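Local coordinates for Hpr(Ser) kinase (Coxiella burnetii, PDB 3TQF), which phosphorylates a serine of the phosphocarrier protein HPr and, as a phosphatase, removes that phosphate again, at the interface of chains A and B. Numbering follows the deposited sequence. Chains: chain A/B, Hpr(Ser) kinase.

The interface of chains A and B. Residues chain A 34, 72, 75, 78; chain B 133, 144, 147-148.
The ring of B:Phe133 presents an edge to A:Ile75, its CE2 lying 3.9 Å from the isoleucine CG1 and about as far from the backbone N. The two side chains run roughly parallel, their ends turned in the same direction. Within chain B, CD2 of B:Leu148 leans obliquely over one ring face, while CB and CD1 of B:Leu144 border the ring near CZ. A flat, rigid aromatic on strand 126-134 suits this place because its edge can meet the isoleucine while leucines of its own chain pack against the ring.

A:Ile75, in the loop between strands 69-72 and 76-79, is the main insert from chain A, with 53 Å² hidden by the partner. It sits against helix 141-165, where B:Leu148 CD1 touches its CA at 3.8 Å. With CG1 anti to the carbonyl carbon (chi1 -57°) and the chain extended beyond it, CD1 reaches B:Leu144, crossing that side chain at about a right angle, 4.0 Å from its CD2. The same CD1 lies 3.9 Å from the backbone O of B:Leu144. The beta-branched isoleucine can thus meet ring, helix backbone and leucine methyl at once.

CD2 of B:Leu144 also meets CD2 of A:Leu34, on helix 29-38, at 3.8 Å; A:Ile72 flanks this pair more distantly. Leucine suits the helix here because its fork divides the work: CD2 meets both chain A neighbours, while CD1 turns back to the B:Phe133 ring. This largely apolar patch could support subunit association, although the structure alone does not establish this assembly in the cell.

B:Thr147 lies one helical turn from B:Leu144 and offers a two-sided surface: its hydroxyl OG1 faces A:Leu34 tip to tip, while its methyl CG2 turns to strand 76-79, 4.0 Å from CD1 of A:Ile78.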
# COMPACT_ATOMS: atom_id res chain seq x y z
N LEU A 34 12.03 1.89 -1.49
CA LEU A 34 11.76 1.32 -0.18
C LEU A 34 10.62 0.29 -0.24
O LEU A 34 10.77 -0.83 0.23
CB LEU A 34 11.41 2.42 0.83
CG LEU A 34 11.37 2.01 2.32
CD1 LEU A 34 12.73 1.53 2.79
CD2 LEU A 34 10.89 3.16 3.20
N ILE A 72 15.08 9.35 2.14
CA ILE A 72 13.66 9.62 2.00
C ILE A 72 13.32 10.81 2.89
O ILE A 72 13.53 10.76 4.10
CB ILE A 72 12.81 8.41 2.42
CG1 ILE A 72 13.03 7.25 1.45
CG2 ILE A 72 11.33 8.78 2.46
CD1 ILE A 72 12.18 6.03 1.76
N ILE A 75 12.22 10.91 6.74
CA ILE A 75 12.94 9.86 7.44
C ILE A 75 14.42 10.22 7.56
O ILE A 75 15.00 10.15 8.64
CB ILE A 75 12.84 8.52 6.70
CG1 ILE A 75 11.37 8.12 6.53
CG2 ILE A 75 13.59 7.44 7.46
CD1 ILE A 75 11.17 6.88 5.66
N ILE A 78 18.51 5.84 5.32
CA ILE A 78 18.04 4.52 5.69
C ILE A 78 19.13 3.50 5.36
O ILE A 78 19.40 3.24 4.18
CB ILE A 78 16.76 4.14 4.91
CG1 ILE A 78 15.64 5.15 5.16
CG2 ILE A 78 16.29 2.74 5.29
CD1 ILE A 78 14.42 4.93 4.29
N PHE B 133 6.57 14.94 10.42
CA PHE B 133 6.66 14.13 9.21
C PHE B 133 5.75 14.66 8.10
O PHE B 133 4.55 14.78 8.30
CB PHE B 133 6.32 12.68 9.49
CG PHE B 133 6.69 11.75 8.37
CD1 PHE B 133 5.75 11.34 7.45
CD2 PHE B 133 8.00 11.33 8.22
CE1 PHE B 133 6.11 10.51 6.41
CE2 PHE B 133 8.36 10.50 7.18
CZ PHE B 133 7.41 10.09 6.28
N LEU B 144 6.44 4.03 5.64
CA LEU B 144 7.30 5.15 5.97
C LEU B 144 7.34 5.39 7.47
O LEU B 144 8.41 5.57 8.05
CB LEU B 144 6.83 6.42 5.25
CG LEU B 144 6.86 6.36 3.71
CD1 LEU B 144 6.55 7.73 3.12
CD2 LEU B 144 8.19 5.85 3.21
N THR B 147 9.17 2.60 9.21
CA THR B 147 10.61 2.80 9.00
C THR B 147 11.14 3.94 9.87
O THR B 147 12.23 3.83 10.43
CB THR B 147 10.92 3.07 7.52
OG1 THR B 147 10.34 2.04 6.72
CG2 THR B 147 12.42 3.11 7.29
N LEU B 148 10.37 5.01 9.98
CA LEU B 148 10.72 6.15 10.83
C LEU B 148 10.87 5.72 12.29
O LEU B 148 11.77 6.20 12.98
CB LEU B 148 9.64 7.22 10.75
CG LEU B 148 9.93 8.55 11.44
CD1 LEU B 148 10.93 9.37 10.63
CD2 LEU B 148 8.64 9.32 11.63